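Local coordinates for protein D-alanyl transferase DltD (Enterococcus faecalis, PDB 6O93) that probably transfers D-alanine to lipoteichoic acid at the outer face of the Gram-positive cell membrane, as a membrane-bound enzyme of the SGNH hydrolase clan, at residues 94-99 and 285-290; 30-35 and 88-93; 279-284 and 376-381. All coordinates share one frame; numbering follows the deposited sequence.

Interaction 1 (94-99 and 285-290); sequences IANKKA and EKNVDV
Val-288 lies just ahead of strand 289-294, where segments 94-99 and 285-290 come together, and its two methyl groups fill the junction. CB lies loosely against Lys-97 O. From there CG1, anti to the backbone N (chi1 -175°), comes within 3.5 Å of Lys-97 O and runs on to the methyl of Ala-99, with CG1 and Ala-99 CB 3.9 Å apart. Both methyls touch Ile-94, CG2 the more closely: beside the backbone N, it lies 3.8 Å from Ile-94 CG1 and also packs on Ile-94 O, the two side chains crossing at about a right angle.

Backbone bonds fix this register. Asn-96 N donates to Lys-286 O over 2.9 Å, nearly along the C=O axis. Further on, Asp-289 N gives to Lys-97 O and Ala-99 N to Asp-289 O, the alternation expected of parallel strands. At the outer end Asn-96 ND2 reaches Asn-287 OD1 (3.1 Å); the acceptor lies in the donor's amide plane, but the donor stands above the carbonyl plane. A water donates to Asn-287 O, 2.7 Å away.

A type II turn from Ile-94 to Lys-97 leads into strand 98-102; strand 289-294 follows helix 272-285, closed by a Schellman motif with Asn-287 as C-prime residue. The strands start side by side in the parallel sheet, with Leu-283 packed against Val-288 and Val-290, and Phe-44 of strand 40-44 against Ile-94 and Ala-99.

Interaction 2 (30-35 and 88-93); sequences IKNKAV and HSMGDA
Lys-31, Asn-32 and Val-35, on helix 29-36, meet the end of helix 80-90 and the 3-10 turn behind it. The ammonium of Lys-31 donates to Ser-89 OG, with NZ and OG 2.9 Å apart. Asn-32 ND2 makes a weak hydrogen bond to the main chain, 3.1 Å from Ser-89 O, while its OD1 rests on Met-90 CG at 3.5 Å. Beside this polar patch Val-35 CG2 packs on the methyl of Met-90, crossing its extended chain at about a right angle (CG2 to CE 3.8 Å), and the methyl of Ala-93 fits against Asn-32 O.

A second shell holds the polar groups in place. Lys-31 leaves the backbone in the crowded position (chi1 86°) and bends at its last torsion, so that NZ also reaches Asn-32 OD1 at 2.9 Å, from above the carbonyl plane. The same NZ donates to Gly-27 O, and Ser-89 OG bonds to Val-86 O within its own helix, so several oxygens gather round one buried ammonium. Farther out, Val-35 meets Pro-42 and Met-90 meets Phe-44. Helices 29-36 and 80-90 thus pack together against strand 40-44, inside the parallel sheet, consistent with the layered alpha/beta fold of the SGNH hydrolase clan.

Interaction 3 (279-284 and 376-381); sequences ALEQLA and YQIDDR
The last turns of helix 272-285 face a non-helical run at 376-381 that becomes a short 3-10 segment at Asp-380 and Arg-381. CA atoms come nearest at Ala-284 and Tyr-376, 6.5 Å apart, and at Glu-281 and Ile-378, and no hydrogen bond passes directly between the two segments. An Asx turn, in which Asp-379 OD1 accepts from Arg-381 N, bends the run into the 3-10 segment. Arg-381 also grips the Asp-379 carboxylate side-on, NE to OD1 and NH2 to OD2 (2.7 Å).

Ala-284 is the centre of the apolar contact. Its methyl touches the ring of Tyr-376 obliquely, CB to CD2 being 3.6 Å, and meets Ile-378 CG1 at the same 3.6 Å. That CG1 is anti to the carbonyl carbon (chi1 -67°), and the chain bends at chi2 (-66°), carrying CD1 on past this methyl towards Leu-280 O. One helical turn back from Ala-284, two carboxylates converge: Glu-281 OE1 and Asp-380 OD1 are 3.7 Å apart, their planes 21° from parallel. A water donates to both, at 2.5 Å from Glu-281 OE1, and probably eases the repulsion; Glu-281 OE1 also bonds to the hydroxyl of Tyr-383.

The hydroxyl of Tyr-376 bonds to Val-288 O, just ahead of strand 289-294, while Gln-377 pairs through its backbone with Gln-326. The run passes alongside the last turns of helix 272-285, between it and the loop after helix 309-324.

In the fold
Interaction 2 is the most buried; interactions 1 and 3 are only partly so. Backbone bonds between neighbouring strands carry interaction 1, a buried lysine and apolar packing join helices in interaction 2, and methyl packing with a water-bridged carboxylate pair marks interaction 3, nearer the surface. Helix 272-285 ties interactions 1 and 3 together, since it is followed, after a short loop, by strand 289-294, and a tyrosine hydroxyl joins the two. Helix 80-90 likewise leads towards strand 98-102, so interaction 2 adjoins interaction 1, where Val-35 CG1 packs on Ile-94. His-88 and Gln-282 link the helices of interactions 2 and 3 by a hydrogen bond.

Interaction 1 (94-99 and 285-290)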
ATOM      1  N   ILE A  94       3.815  -5.338 -14.691  1.00 20.38           N
ATOM      2  CA  ILE A  94       3.940  -6.101 -13.451  1.00 21.32           C
ATOM      3  C   ILE A  94       3.758  -7.599 -13.663  1.00 21.75           C
ATOM      4  O   ILE A  94       3.968  -8.376 -12.717  1.00 21.21           O
ATOM      5  CB  ILE A  94       2.930  -5.596 -12.395  1.00 21.57           C
ATOM      6  CG1 ILE A  94       3.305  -6.113 -11.002  1.00 21.13           C
ATOM      7  CG2 ILE A  94       1.512  -6.025 -12.759  1.00 21.19           C
ATOM      8  CD1 ILE A  94       2.500  -5.494  -9.885  1.00 20.67           C
ATOM      9  N   ALA A  95       3.397  -8.032 -14.869  1.00 23.53           N
ATOM     10  CA  ALA A  95       3.111  -9.440 -15.108  1.00 23.70           C
ATOM     11  C   ALA A  95       4.330 -10.306 -14.812  1.00 24.99           C
ATOM     12  O   ALA A  95       5.445 -10.002 -15.246  1.00 25.55           O
ATOM     13  CB  ALA A  95       2.659  -9.642 -16.553  1.00 24.60           C
ATOM     14  N   ASN A  96       4.108 -11.388 -14.064  1.00 25.32           N
ATOM     15  CA  ASN A  96       5.126 -12.392 -13.764  1.00 25.45           C
ATOM     16  C   ASN A  96       6.251 -11.856 -12.888  1.00 24.66           C
ATOM     17  O   ASN A  96       7.320 -12.465 -12.818  1.00 25.81           O
ATOM     18  CB  ASN A  96       5.716 -12.979 -15.052  1.00 26.02           C
ATOM     19  CG  ASN A  96       4.649 -13.436 -16.024  1.00 26.85           C
ATOM     20  OD1 ASN A  96       4.616 -13.003 -17.177  1.00 29.15           O
ATOM     21  ND2 ASN A  96       3.765 -14.309 -15.561  1.00 25.18           N
ATOM     22  N   LYS A  97       6.041 -10.733 -12.212  1.00 23.95           N
ATOM     23  CA  LYS A  97       7.069 -10.113 -11.395  1.00 23.59           C
ATOM     24  C   LYS A  97       6.711 -10.243  -9.916  1.00 22.93           C
ATOM     25  O   LYS A  97       5.750 -10.927  -9.542  1.00 21.83           O
ATOM     26  CB  LYS A  97       7.254  -8.656 -11.823  1.00 24.49           C
ATOM     27  CG  LYS A  97       7.673  -8.527 -13.284  1.00 26.55           C
ATOM     28  CD  LYS A  97       8.317  -7.190 -13.588  1.00 26.60           C
ATOM     29  CE  LYS A  97       8.866  -7.166 -15.005  1.00 26.33           C
ATOM     30  NZ  LYS A  97       7.822  -7.503 -16.015  1.00 26.23           N
ATOM     31  N   LYS A  98       7.501  -9.593  -9.067  1.00 23.61           N
ATOM     32  CA  LYS A  98       7.324  -9.659  -7.626  1.00 23.86           C
ATOM     33  C   LYS A  98       6.895  -8.305  -7.082  1.00 22.44           C
ATOM     34  O   LYS A  98       7.275  -7.254  -7.607  1.00 23.03           O
ATOM     35  CB  LYS A  98       8.613 -10.113  -6.934  1.00 26.45           C
ATOM     36  CG  LYS A  98       8.973 -11.562  -7.211  1.00 28.81           C
ATOM     37  CD  LYS A  98      10.145 -12.024  -6.365  1.00 31.15           C
ATOM     38  CE  LYS A  98      10.367 -13.519  -6.512  1.00 33.72           C
ATOM     39  NZ  LYS A  98      11.606 -13.972  -5.826  1.00 36.18           N
ATOM     40  N   ALA A  99       6.094  -8.340  -6.020  1.00 20.04           N
ATOM     41  CA  ALA A  99       5.607  -7.127  -5.385  1.00 17.36           C
ATOM     42  C   ALA A  99       5.526  -7.344  -3.881  1.00 16.89           C
ATOM     43  O   ALA A  99       5.542  -8.476  -3.390  1.00 17.14           O
ATOM     44  CB  ALA A  99       4.235  -6.715  -5.932  1.00 17.32           C
ATOM     45  N   GLU A 285      -4.384 -12.055 -11.575  1.00 26.00           N
ATOM     46  CA  GLU A 285      -4.612 -12.077 -13.017  1.00 30.23           C
ATOM     47  C   GLU A 285      -3.322 -11.859 -13.799  1.00 29.67           C
ATOM     48  O   GLU A 285      -3.201 -12.336 -14.932  1.00 29.99           O
ATOM     49  CB  GLU A 285      -5.647 -11.021 -13.406  1.00 33.58           C
ATOM     50  CG  GLU A 285      -7.072 -11.410 -13.057  1.00 37.00           C
ATOM     51  CD  GLU A 285      -8.059 -10.281 -13.273  1.00 40.59           C
ATOM     52  OE1 GLU A 285      -7.683  -9.267 -13.901  1.00 42.03           O
ATOM     53  OE2 GLU A 285      -9.213 -10.408 -12.813  1.00 41.91           O
ATOM     54  N   LYS A 286      -2.354 -11.150 -13.219  1.00 28.78           N
ATOM     55  CA  LYS A 286      -1.071 -10.911 -13.865  1.00 29.16           C
ATOM     56  C   LYS A 286       0.033 -11.802 -13.303  1.00 27.70           C
ATOM     57  O   LYS A 286       1.216 -11.537 -13.538  1.00 27.74           O
ATOM     58  CB  LYS A 286      -0.687  -9.434 -13.737  1.00 30.12           C
ATOM     59  CG  LYS A 286      -1.654  -8.478 -14.432  1.00 32.25           C
ATOM     60  CD  LYS A 286      -1.676  -8.692 -15.939  1.00 36.46           C
ATOM     61  CE  LYS A 286      -2.710  -7.810 -16.615  1.00 38.61           C
ATOM     62  NZ  LYS A 286      -2.881  -8.170 -18.050  1.00 41.58           N
ATOM     63  N   ASN A 287      -0.332 -12.854 -12.571  1.00 26.95           N
ATOM     64  CA  ASN A 287       0.634 -13.832 -12.074  1.00 26.67           C
ATOM     65  C   ASN A 287       1.737 -13.151 -11.267  1.00 23.71           C
ATOM     66  O   ASN A 287       2.922 -13.449 -11.425  1.00 23.40           O
ATOM     67  CB  ASN A 287       1.225 -14.646 -13.229  1.00 29.69           C
ATOM     68  CG  ASN A 287       2.032 -15.839 -12.752  1.00 32.36           C
ATOM     69  OD1 ASN A 287       3.238 -15.923 -12.989  1.00 34.39           O
ATOM     70  ND2 ASN A 287       1.370 -16.765 -12.070  1.00 32.65           N
ATOM     71  N   VAL A 288       1.344 -12.223 -10.401  1.00 20.91           N
ATOM     72  CA  VAL A 288       2.287 -11.474  -9.578  1.00 19.55           C
ATOM     73  C   VAL A 288       2.532 -12.243  -8.287  1.00 19.55           C
ATOM     74  O   VAL A 288       1.586 -12.598  -7.575  1.00 20.57           O
ATOM     75  CB  VAL A 288       1.757 -10.062  -9.280  1.00 18.27           C
ATOM     76  CG1 VAL A 288       2.806  -9.248  -8.530  1.00 17.62           C
ATOM     77  CG2 VAL A 288       1.342  -9.360 -10.567  1.00 18.64           C
ATOM     78  N   ASP A 289       3.803 -12.494  -7.986  1.00 19.18           N
ATOM     79  CA  ASP A 289       4.206 -13.100  -6.725  1.00 19.24           C
ATOM     80  C   ASP A 289       4.342 -11.993  -5.687  1.00 19.65           C
ATOM     81  O   ASP A 289       5.060 -11.014  -5.912  1.00 20.29           O
ATOM     82  CB  ASP A 289       5.525 -13.856  -6.897  1.00 20.79           C
ATOM     83  CG  ASP A 289       5.808 -14.821  -5.760  1.00 22.62           C
ATOM     84  OD1 ASP A 289       4.929 -15.015  -4.891  1.00 22.29           O
ATOM     85  OD2 ASP A 289       6.919 -15.393  -5.740  1.00 24.60           O
ATOM     86  N   VAL A 290       3.649 -12.137  -4.560  1.00 19.49           N
ATOM     87  CA  VAL A 290       3.464 -11.032  -3.627  1.00 19.43           C
ATOM     88  C   VAL A 290       3.806 -11.478  -2.214  1.00 21.02           C
ATOM     89  O   VAL A 290       3.392 -12.556  -1.773  1.00 21.86           O
ATOM     90  CB  VAL A 290       2.020 -10.492  -3.677  1.00 18.15           C
ATOM     91  CG1 VAL A 290       1.879  -9.271  -2.778  1.00 18.20           C
ATOM     92  CG2 VAL A 290       1.628 -10.166  -5.106  1.00 17.83           C
TER
HETATM   93  O   HOH W   1       5.357 -14.241 -10.541  1.00 30.91           O

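Interaction 2 (30-35 and 88-93)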
ATOM      1  N   ILE A  30       6.013   6.800 -15.411  1.00 18.58           N
ATOM      2  CA  ILE A  30       7.179   6.568 -14.563  1.00 19.06           C
ATOM      3  C   ILE A  30       7.044   5.253 -13.804  1.00 19.22           C
ATOM      4  O   ILE A  30       7.949   4.409 -13.831  1.00 19.78           O
ATOM      5  CB  ILE A  30       7.394   7.757 -13.610  1.00 19.12           C
ATOM      6  CG1 ILE A  30       7.847   8.983 -14.407  1.00 20.80           C
ATOM      7  CG2 ILE A  30       8.419   7.397 -12.540  1.00 18.76           C
ATOM      8  CD1 ILE A  30       7.863  10.273 -13.610  1.00 22.05           C
ATOM      9  N   LYS A  31       5.919   5.052 -13.112  1.00 17.97           N
ATOM     10  CA  LYS A  31       5.792   3.861 -12.278  1.00 17.17           C
ATOM     11  C   LYS A  31       5.764   2.593 -13.125  1.00 16.16           C
ATOM     12  O   LYS A  31       6.350   1.574 -12.742  1.00 17.20           O
ATOM     13  CB  LYS A  31       4.543   3.958 -11.396  1.00 17.10           C
ATOM     14  CG  LYS A  31       3.252   3.487 -12.044  1.00 16.47           C
ATOM     15  CD  LYS A  31       2.055   3.801 -11.159  1.00 16.05           C
ATOM     16  CE  LYS A  31       0.800   3.086 -11.636  1.00 16.31           C
ATOM     17  NZ  LYS A  31       0.469   3.403 -13.047  1.00 18.15           N
ATOM     18  N   ASN A  32       5.095   2.635 -14.282  1.00 15.94           N
ATOM     19  CA  ASN A  32       5.028   1.449 -15.132  1.00 17.24           C
ATOM     20  C   ASN A  32       6.398   1.094 -15.691  1.00 19.19           C
ATOM     21  O   ASN A  32       6.763  -0.086 -15.752  1.00 20.18           O
ATOM     22  CB  ASN A  32       4.030   1.668 -16.269  1.00 16.58           C
ATOM     23  CG  ASN A  32       2.603   1.800 -15.773  1.00 15.98           C
ATOM     24  OD1 ASN A  32       2.341   1.766 -14.567  1.00 14.74           O
ATOM     25  ND2 ASN A  32       1.670   1.951 -16.705  1.00 14.53           N
ATOM     26  N   LYS A  33       7.169   2.098 -16.111  1.00 20.06           N
ATOM     27  CA  LYS A  33       8.506   1.833 -16.629  1.00 21.06           C
ATOM     28  C   LYS A  33       9.397   1.226 -15.552  1.00 19.15           C
ATOM     29  O   LYS A  33      10.156   0.289 -15.820  1.00 19.87           O
ATOM     30  CB  LYS A  33       9.120   3.124 -17.172  1.00 23.17           C
ATOM     31  CG  LYS A  33      10.468   2.943 -17.862  1.00 26.78           C
ATOM     32  CD  LYS A  33      10.343   2.107 -19.128  1.00 30.61           C
ATOM     33  CE  LYS A  33      11.657   2.045 -19.892  1.00 35.19           C
ATOM     34  NZ  LYS A  33      11.545   1.213 -21.124  1.00 37.77           N
ATOM     35  N   ALA A  34       9.308   1.739 -14.324  1.00 18.40           N
ATOM     36  CA  ALA A  34      10.137   1.224 -13.238  1.00 18.55           C
ATOM     37  C   ALA A  34       9.833  -0.245 -12.964  1.00 18.79           C
ATOM     38  O   ALA A  34      10.749  -1.063 -12.808  1.00 19.01           O
ATOM     39  CB  ALA A  34       9.922   2.062 -11.978  1.00 17.41           C
ATOM     40  N   VAL A  35       8.549  -0.597 -12.896  1.00 18.33           N
ATOM     41  CA  VAL A  35       8.171  -1.976 -12.603  1.00 17.79           C
ATOM     42  C   VAL A  35       8.469  -2.879 -13.794  1.00 17.58           C
ATOM     43  O   VAL A  35       8.898  -4.028 -13.625  1.00 18.72           O
ATOM     44  CB  VAL A  35       6.687  -2.043 -12.195  1.00 18.18           C
ATOM     45  CG1 VAL A  35       6.239  -3.484 -12.020  1.00 18.78           C
ATOM     46  CG2 VAL A  35       6.458  -1.257 -10.914  1.00 18.32           C
ATOM     47  N   HIS A  88      -3.796  -2.486 -11.685  1.00 16.98           N
ATOM     48  CA  HIS A  88      -4.374  -2.728 -13.003  1.00 17.72           C
ATOM     49  C   HIS A  88      -3.721  -1.851 -14.063  1.00 16.81           C
ATOM     50  O   HIS A  88      -3.481  -2.300 -15.190  1.00 17.30           O
ATOM     51  CB  HIS A  88      -5.884  -2.486 -12.968  1.00 18.87           C
ATOM     52  CG  HIS A  88      -6.557  -2.715 -14.286  1.00 20.15           C
ATOM     53  ND1 HIS A  88      -7.064  -3.942 -14.659  1.00 20.87           N
ATOM     54  CD2 HIS A  88      -6.792  -1.879 -15.324  1.00 20.53           C
ATOM     55  CE1 HIS A  88      -7.590  -3.849 -15.868  1.00 21.26           C
ATOM     56  NE2 HIS A  88      -7.437  -2.608 -16.293  1.00 21.36           N
ATOM     57  N   SER A  89      -3.421  -0.596 -13.722  1.00 17.10           N
ATOM     58  CA  SER A  89      -2.859   0.330 -14.697  1.00 17.60           C
ATOM     59  C   SER A  89      -1.445  -0.047 -15.111  1.00 18.78           C
ATOM     60  O   SER A  89      -0.968   0.436 -16.142  1.00 17.84           O
ATOM     61  CB  SER A  89      -2.868   1.755 -14.139  1.00 16.05           C
ATOM     62  OG  SER A  89      -1.955   1.888 -13.066  1.00 15.18           O
ATOM     63  N   MET A  90      -0.763  -0.894 -14.335  1.00 20.09           N
ATOM     64  CA  MET A  90       0.573  -1.329 -14.726  1.00 21.68           C
ATOM     65  C   MET A  90       0.525  -2.304 -15.895  1.00 25.16           C
ATOM     66  O   MET A  90       1.497  -2.407 -16.652  1.00 26.42           O
ATOM     67  CB  MET A  90       1.287  -1.966 -13.534  1.00 20.68           C
ATOM     68  CG  MET A  90       1.645  -0.976 -12.446  1.00 19.76           C
ATOM     69  SD  MET A  90       2.448  -1.747 -11.033  1.00 20.17           S
ATOM     70  CE  MET A  90       2.855  -0.299 -10.064  1.00 19.87           C
ATOM     71  N   GLY A  91      -0.585  -3.017 -16.060  1.00 27.50           N
ATOM     72  CA  GLY A  91      -0.710  -3.934 -17.178  1.00 29.57           C
ATOM     73  C   GLY A  91       0.380  -4.986 -17.159  1.00 30.49           C
ATOM     74  O   GLY A  91       0.731  -5.539 -16.112  1.00 29.09           O
ATOM     75  N   ASP A  92       0.935  -5.265 -18.340  1.00 33.60           N
ATOM     76  CA  ASP A  92       1.977  -6.276 -18.459  1.00 35.48           C
ATOM     77  C   ASP A  92       3.283  -5.862 -17.795  1.00 30.38           C
ATOM     78  O   ASP A  92       4.184  -6.697 -17.678  1.00 31.80           O
ATOM     79  CB  ASP A  92       2.223  -6.595 -19.934  1.00 42.23           C
ATOM     80  CG  ASP A  92       1.033  -7.269 -20.590  1.00 46.66           C
ATOM     81  OD1 ASP A  92       0.330  -8.039 -19.902  1.00 47.33           O
ATOM     82  OD2 ASP A  92       0.799  -7.029 -21.793  1.00 48.97           O
ATOM     83  N   ALA A  93       3.410  -4.606 -17.356  1.00 24.69           N
ATOM     84  CA  ALA A  93       4.632  -4.180 -16.683  1.00 21.64           C
ATOM     85  C   ALA A  93       4.882  -4.996 -15.420  1.00 20.50           C
ATOM     86  O   ALA A  93       6.032  -5.318 -15.096  1.00 19.37           O
ATOM     87  CB  ALA A  93       4.555  -2.689 -16.349  1.00 19.94           C
TER

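Interaction 3 (279-284 and 376-381)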
ATOM      1  N   ALA A 279      -7.779  -5.867  -5.150  1.00 17.22           N
ATOM      2  CA  ALA A 279      -6.340  -5.831  -5.384  1.00 18.36           C
ATOM      3  C   ALA A 279      -5.778  -7.234  -5.567  1.00 18.11           C
ATOM      4  O   ALA A 279      -4.878  -7.446  -6.388  1.00 19.26           O
ATOM      5  CB  ALA A 279      -5.641  -5.118  -4.227  1.00 18.19           C
ATOM      6  N   LEU A 280      -6.303  -8.206  -4.820  1.00 17.55           N
ATOM      7  CA  LEU A 280      -5.826  -9.580  -4.942  1.00 17.81           C
ATOM      8  C   LEU A 280      -6.138 -10.157  -6.319  1.00 20.46           C
ATOM      9  O   LEU A 280      -5.300 -10.847  -6.913  1.00 20.27           O
ATOM     10  CB  LEU A 280      -6.446 -10.447  -3.847  1.00 17.13           C
ATOM     11  CG  LEU A 280      -6.038 -10.116  -2.411  1.00 16.99           C
ATOM     12  CD1 LEU A 280      -6.840 -10.961  -1.430  1.00 18.16           C
ATOM     13  CD2 LEU A 280      -4.543 -10.329  -2.211  1.00 16.34           C
ATOM     14  N   GLU A 281      -7.338  -9.891  -6.842  1.00 21.74           N
ATOM     15  CA  GLU A 281      -7.686 -10.397  -8.165  1.00 23.48           C
ATOM     16  C   GLU A 281      -6.787  -9.793  -9.239  1.00 22.19           C
ATOM     17  O   GLU A 281      -6.364 -10.492 -10.166  1.00 23.17           O
ATOM     18  CB  GLU A 281      -9.158 -10.116  -8.473  1.00 26.45           C
ATOM     19  CG  GLU A 281      -9.560 -10.488  -9.900  1.00 31.38           C
ATOM     20  CD  GLU A 281     -11.063 -10.623 -10.089  1.00 34.81           C
ATOM     21  OE1 GLU A 281     -11.802 -10.632  -9.082  1.00 35.21           O
ATOM     22  OE2 GLU A 281     -11.506 -10.722 -11.252  1.00 37.53           O
ATOM     23  N   GLN A 282      -6.477  -8.498  -9.129  1.00 20.51           N
ATOM     24  CA  GLN A 282      -5.589  -7.870 -10.103  1.00 21.29           C
ATOM     25  C   GLN A 282      -4.195  -8.484 -10.053  1.00 19.68           C
ATOM     26  O   GLN A 282      -3.563  -8.696 -11.096  1.00 18.89           O
ATOM     27  CB  GLN A 282      -5.514  -6.362  -9.858  1.00 21.50           C
ATOM     28  CG  GLN A 282      -6.829  -5.627 -10.059  1.00 22.80           C
ATOM     29  CD  GLN A 282      -7.344  -5.723 -11.485  1.00 24.55           C
ATOM     30  OE1 GLN A 282      -6.574  -5.671 -12.444  1.00 25.68           O
ATOM     31  NE2 GLN A 282      -8.654  -5.868 -11.628  1.00 25.48           N
ATOM     32  N   LEU A 283      -3.696  -8.771  -8.848  1.00 19.10           N
ATOM     33  CA  LEU A 283      -2.375  -9.377  -8.720  1.00 19.61           C
ATOM     34  C   LEU A 283      -2.363 -10.795  -9.278  1.00 20.19           C
ATOM     35  O   LEU A 283      -1.420 -11.186  -9.974  1.00 21.29           O
ATOM     36  CB  LEU A 283      -1.941  -9.371  -7.254  1.00 19.46           C
ATOM     37  CG  LEU A 283      -1.693  -7.980  -6.667  1.00 19.77           C
ATOM     38  CD1 LEU A 283      -1.778  -7.999  -5.146  1.00 18.94           C
ATOM     39  CD2 LEU A 283      -0.337  -7.449  -7.123  1.00 20.12           C
ATOM     40  N   ALA A 284      -3.408 -11.574  -8.993  1.00 20.86           N
ATOM     41  CA  ALA A 284      -3.468 -12.946  -9.484  1.00 22.30           C
ATOM     42  C   ALA A 284      -3.640 -13.001 -10.996  1.00 24.31           C
ATOM     43  O   ALA A 284      -3.099 -13.905 -11.644  1.00 24.80           O
ATOM     44  CB  ALA A 284      -4.609 -13.699  -8.796  1.00 22.59           C
ATOM     45  N   TYR A 376      -2.861 -19.873  -7.903  1.00 36.71           N
ATOM     46  CA  TYR A 376      -3.875 -19.023  -7.294  1.00 32.01           C
ATOM     47  C   TYR A 376      -5.261 -19.607  -7.535  1.00 30.74           C
ATOM     48  O   TYR A 376      -5.547 -20.140  -8.609  1.00 30.52           O
ATOM     49  CB  TYR A 376      -3.807 -17.600  -7.855  1.00 28.87           C
ATOM     50  CG  TYR A 376      -2.627 -16.790  -7.363  1.00 26.96           C
ATOM     51  CD1 TYR A 376      -2.255 -16.809  -6.025  1.00 24.44           C
ATOM     52  CD2 TYR A 376      -1.884 -16.008  -8.238  1.00 24.59           C
ATOM     53  CE1 TYR A 376      -1.178 -16.074  -5.572  1.00 24.41           C
ATOM     54  CE2 TYR A 376      -0.805 -15.268  -7.794  1.00 24.53           C
ATOM     55  CZ  TYR A 376      -0.456 -15.305  -6.459  1.00 24.45           C
ATOM     56  OH  TYR A 376       0.615 -14.570  -6.008  1.00 24.23           O
ATOM     57  N   GLN A 377      -6.119 -19.505  -6.517  1.00 29.55           N
ATOM     58  CA  GLN A 377      -7.498 -19.981  -6.592  1.00 30.69           C
ATOM     59  C   GLN A 377      -8.416 -18.849  -6.122  1.00 27.46           C
ATOM     60  O   GLN A 377      -8.971 -18.883  -5.022  1.00 26.24           O
ATOM     61  CB  GLN A 377      -7.689 -21.253  -5.765  1.00 33.74           C
ATOM     62  CG  GLN A 377      -6.901 -22.442  -6.295  1.00 38.91           C
ATOM     63  CD  GLN A 377      -7.149 -23.710  -5.503  1.00 42.86           C
ATOM     64  OE1 GLN A 377      -7.781 -23.684  -4.446  1.00 43.65           O
ATOM     65  NE2 GLN A 377      -6.651 -24.832  -6.011  1.00 45.58           N
ATOM     66  N   ILE A 378      -8.568 -17.836  -6.976  1.00 26.08           N
ATOM     67  CA  ILE A 378      -9.386 -16.682  -6.629  1.00 25.12           C
ATOM     68  C   ILE A 378     -10.834 -17.115  -6.474  1.00 24.70           C
ATOM     69  O   ILE A 378     -11.375 -17.855  -7.305  1.00 26.07           O
ATOM     70  CB  ILE A 378      -9.238 -15.586  -7.695  1.00 25.00           C
ATOM     71  CG1 ILE A 378      -7.821 -15.009  -7.679  1.00 24.65           C
ATOM     72  CG2 ILE A 378     -10.266 -14.486  -7.474  1.00 24.50           C
ATOM     73  CD1 ILE A 378      -7.462 -14.255  -6.405  1.00 23.68           C
ATOM     74  N   ASP A 379     -11.468 -16.653  -5.400  1.00 23.81           N
ATOM     75  CA  ASP A 379     -12.867 -16.945  -5.106  1.00 23.90           C
ATOM     76  C   ASP A 379     -13.612 -15.617  -5.053  1.00 22.41           C
ATOM     77  O   ASP A 379     -13.419 -14.831  -4.119  1.00 22.03           O
ATOM     78  CB  ASP A 379     -12.997 -17.711  -3.788  1.00 23.71           C
ATOM     79  CG  ASP A 379     -14.393 -18.259  -3.562  1.00 24.64           C
ATOM     80  OD1 ASP A 379     -15.359 -17.681  -4.103  1.00 25.11           O
ATOM     81  OD2 ASP A 379     -14.523 -19.268  -2.838  1.00 24.67           O
ATOM     82  N   ASP A 380     -14.454 -15.363  -6.059  1.00 23.33           N
ATOM     83  CA  ASP A 380     -15.155 -14.086  -6.149  1.00 24.72           C
ATOM     84  C   ASP A 380     -16.058 -13.830  -4.952  1.00 23.73           C
ATOM     85  O   ASP A 380     -16.435 -12.679  -4.711  1.00 24.01           O
ATOM     86  CB  ASP A 380     -15.990 -14.026  -7.429  1.00 28.24           C
ATOM     87  CG  ASP A 380     -15.142 -14.021  -8.681  1.00 31.40           C
ATOM     88  OD1 ASP A 380     -13.996 -13.521  -8.627  1.00 31.54           O
ATOM     89  OD2 ASP A 380     -15.624 -14.516  -9.722  1.00 33.62           O
ATOM     90  N   ARG A 381     -16.417 -14.872  -4.199  1.00 23.03           N
ATOM     91  CA  ARG A 381     -17.320 -14.694  -3.070  1.00 22.83           C
ATOM     92  C   ARG A 381     -16.709 -13.833  -1.971  1.00 20.83           C
ATOM     93  O   ARG A 381     -17.441 -13.355  -1.098  1.00 19.86           O
ATOM     94  CB  ARG A 381     -17.732 -16.063  -2.529  1.00 24.40           C
ATOM     95  CG  ARG A 381     -18.482 -16.899  -3.564  1.00 28.37           C
ATOM     96  CD  ARG A 381     -18.807 -18.297  -3.070  1.00 32.33           C
ATOM     97  NE  ARG A 381     -17.610 -19.051  -2.711  1.00 34.51           N
ATOM     98  CZ  ARG A 381     -17.598 -20.351  -2.437  1.00 35.99           C
ATOM     99  NH1 ARG A 381     -18.721 -21.055  -2.488  1.00 38.25           N
ATOM    100  NH2 ARG A 381     -16.460 -20.952  -2.117  1.00 35.51           N
TER
HETATM  101  O   HOH W   2     -12.081 -11.991  -6.986  1.00 28.94           O